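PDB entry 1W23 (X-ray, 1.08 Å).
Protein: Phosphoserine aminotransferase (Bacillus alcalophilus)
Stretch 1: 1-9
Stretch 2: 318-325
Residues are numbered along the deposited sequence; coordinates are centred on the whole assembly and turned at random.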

# COMPACT_ATOMS: atom_id res chain seq x y z
N VAL A 1 -28.19 -11.81 15.38
CA VAL A 1 -27.56 -10.77 14.58
C VAL A 1 -28.40 -10.44 13.33
O VAL A 1 -28.95 -11.41 12.79
N LYS A 2 -28.43 -9.15 12.97
CA LYS A 2 -29.07 -8.72 11.73
C LYS A 2 -28.44 -9.52 10.58
O LYS A 2 -27.27 -9.90 10.67
N GLN A 3 -29.22 -9.74 9.53
CA GLN A 3 -28.61 -10.49 8.41
C GLN A 3 -27.80 -9.53 7.57
O GLN A 3 -28.28 -8.41 7.30
N VAL A 4 -26.60 -9.89 7.15
CA VAL A 4 -25.78 -9.05 6.25
C VAL A 4 -25.27 -9.89 5.10
O VAL A 4 -24.70 -10.95 5.31
N PHE A 5 -25.45 -9.41 3.88
CA PHE A 5 -24.99 -10.11 2.67
C PHE A 5 -24.04 -9.16 1.95
O PHE A 5 -24.44 -8.10 1.47
N ASN A 6 -22.77 -9.52 1.87
CA ASN A 6 -21.72 -8.62 1.39
C ASN A 6 -21.41 -8.82 -0.10
O ASN A 6 -20.62 -9.70 -0.48
N PHE A 7 -22.04 -8.00 -0.93
CA PHE A 7 -21.83 -7.95 -2.37
C PHE A 7 -20.97 -6.76 -2.79
O PHE A 7 -21.01 -6.32 -3.94
N ASN A 8 -20.12 -6.29 -1.90
CA ASN A 8 -19.23 -5.17 -2.23
C ASN A 8 -18.30 -5.51 -3.40
O ASN A 8 -17.79 -6.64 -3.54
N ALA A 9 -18.06 -4.48 -4.23
CA ALA A 9 -17.32 -4.62 -5.48
C ALA A 9 -15.81 -4.48 -5.34
O ALA A 9 -15.12 -4.71 -6.32
N GLU A 318 -32.47 -2.34 3.07
CA GLU A 318 -33.28 -2.60 4.25
C GLU A 318 -33.11 -4.03 4.71
O GLU A 318 -33.15 -4.28 5.92
N GLN A 319 -32.99 -4.98 3.79
CA GLN A 319 -32.89 -6.39 4.05
C GLN A 319 -31.47 -6.87 4.33
O GLN A 319 -31.26 -8.03 4.55
N GLY A 320 -30.48 -5.95 4.41
CA GLY A 320 -29.12 -6.33 4.82
C GLY A 320 -28.17 -6.57 3.72
O GLY A 320 -27.01 -6.92 4.00
N PHE A 321 -28.56 -6.33 2.46
CA PHE A 321 -27.64 -6.47 1.33
C PHE A 321 -26.75 -5.22 1.22
O PHE A 321 -27.24 -4.08 1.26
N VAL A 322 -25.46 -5.45 1.06
CA VAL A 322 -24.45 -4.38 0.98
C VAL A 322 -23.80 -4.40 -0.39
O VAL A 322 -23.37 -5.46 -0.86
N GLY A 323 -23.71 -3.24 -1.01
CA GLY A 323 -22.92 -3.08 -2.22
C GLY A 323 -23.57 -3.26 -3.55
O GLY A 323 -22.88 -3.25 -4.56
N LEU A 324 -24.89 -3.45 -3.59
CA LEU A 324 -25.55 -3.77 -4.86
C LEU A 324 -25.76 -2.59 -5.79
O LEU A 324 -26.11 -2.81 -6.95
N ASN A 325 -25.57 -1.35 -5.36
CA ASN A 325 -25.74 -0.26 -6.28
C ASN A 325 -24.71 -0.34 -7.40
O ASN A 325 -23.52 -0.53 -7.13

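The N-terminal segment pairs in parallel with the strand at Phe321-Val322, and the backbone register sets which side chains meet. Phe5 N donates to Gly320 O, Val322 N to Phe5 O and Phe7 N to Val322 O, each at 2.9 Å. Phe5 (m, chi2 106°) and Phe321 (m, chi2 82°) therefore share one face of the sheet; Phe5 CD1 lies over a face of the Phe321 ring, 3.5 Å from Phe321 CZ, with the planes inclined at 31°. Phe7, also m, has its CB toward the other stretch; Phe7 CE1 lies at the edge of the Phe321 ring, 3.7 Å from Phe321 CD2, while Phe7 CB meets Leu324 CD2 (m, t) at 3.7 Å. Asn6 and Val322, both t, occupy the other face. Asn6 OD1 accepts from Asn8 N (3.0 Å), a bond within the first stretch, and Asn8 (m) brings its OD1 to 3.5 Å from Val322 CG1. Val4 (t) points away overall, yet Val4 CG1 reaches Val322 CG2 at 4.1 Å. The close approach leaves no room for a CB at two glycines: one on Gly320 would clash with Gln3 O, and one on Gly323 with Asn8 OD1. Water 1 links Lys2 NZ (3.1 Å) to Gly320 O (3.2 Å); water 2 joins Ala9 N and Gly323 O, both at 3.0 Å.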

# COMPACT_ATOMS: atom_id res chain seq x y z
CB VAL A 1 -26.15 -11.13 14.06
CG1 VAL A 1 -25.16 -10.06 14.47
CG2 VAL A 1 -25.70 -12.50 14.54
CB LYS A 2 -28.92 -7.24 11.39
CG LYS A 2 -27.65 -6.78 10.70
CD LYS A 2 -27.32 -5.32 10.88
CE LYS A 2 -27.72 -4.40 9.76
NZ LYS A 2 -28.36 -4.88 8.48
CB GLN A 3 -29.75 -11.10 7.60
CG GLN A 3 -30.65 -10.24 6.74
CD GLN A 3 -31.77 -10.93 5.98
OE1 GLN A 3 -32.52 -10.34 5.17
NE2 GLN A 3 -32.00 -12.25 6.20
CB VAL A 4 -24.62 -8.42 7.03
CG1 VAL A 4 -23.71 -7.68 6.08
CG2 VAL A 4 -25.19 -7.50 8.09
CB PHE A 5 -26.17 -10.48 1.78
CG PHE A 5 -27.25 -11.23 2.52
CD1 PHE A 5 -28.45 -10.62 2.86
CD2 PHE A 5 -27.05 -12.56 2.88
CE1 PHE A 5 -29.45 -11.25 3.54
CE2 PHE A 5 -28.06 -13.23 3.55
CZ PHE A 5 -29.23 -12.56 3.87
CB ASN A 6 -20.46 -8.79 2.21
CG ASN A 6 -19.39 -7.76 1.84
OD1 ASN A 6 -19.61 -6.95 0.96
ND2 ASN A 6 -18.24 -7.87 2.51
CB PHE A 7 -23.18 -7.92 -3.09
CG PHE A 7 -23.95 -9.22 -3.05
CD1 PHE A 7 -24.90 -9.48 -2.09
CD2 PHE A 7 -23.72 -10.22 -3.99
CE1 PHE A 7 -25.60 -10.66 -2.07
CE2 PHE A 7 -24.43 -11.40 -3.98
CZ PHE A 7 -25.36 -11.63 -3.01
CB ASN A 8 -18.37 -4.80 -1.00
CG ASN A 8 -19.08 -3.87 -0.07
OD1 ASN A 8 -19.93 -3.07 -0.48
ND2 ASN A 8 -18.72 -3.91 1.21
CB ALA A 9 -17.84 -3.60 -6.50
CB GLU A 318 -34.75 -2.27 3.92
CG GLU A 318 -35.72 -2.48 5.05
CD GLU A 318 -36.65 -3.65 4.97
OE1 GLU A 318 -37.12 -4.11 3.91
OE2 GLU A 318 -36.95 -4.15 6.11
CB GLN A 319 -33.52 -7.18 2.89
CG GLN A 319 -35.01 -6.99 2.78
CD GLN A 319 -35.72 -7.69 3.96
OE1 GLN A 319 -35.49 -8.90 4.18
NE2 GLN A 319 -36.56 -6.95 4.67
CB PHE A 321 -28.41 -6.65 0.01
CG PHE A 321 -29.18 -7.95 -0.02
CD1 PHE A 321 -30.41 -8.10 0.57
CD2 PHE A 321 -28.63 -9.06 -0.67
CE1 PHE A 321 -31.06 -9.31 0.56
CE2 PHE A 321 -29.26 -10.27 -0.65
CZ PHE A 321 -30.49 -10.39 -0.03
CB VAL A 322 -23.37 -4.60 2.10
CG1 VAL A 322 -22.30 -3.56 2.00
CG2 VAL A 322 -24.03 -4.54 3.47
CB LEU A 324 -26.92 -4.41 -4.57
CG LEU A 324 -26.90 -5.79 -4.00
CD1 LEU A 324 -28.34 -6.26 -3.70
CD2 LEU A 324 -26.24 -6.80 -4.90
CB ASN A 325 -25.54 1.08 -5.53
CG ASN A 325 -26.65 1.44 -4.56
OD1 ASN A 325 -27.48 0.65 -4.13
ND2 ASN A 325 -26.75 2.69 -4.17
O HOH W 1 -26.37 -4.65 6.17
O HOH W 2 -20.10 -2.34 -4.13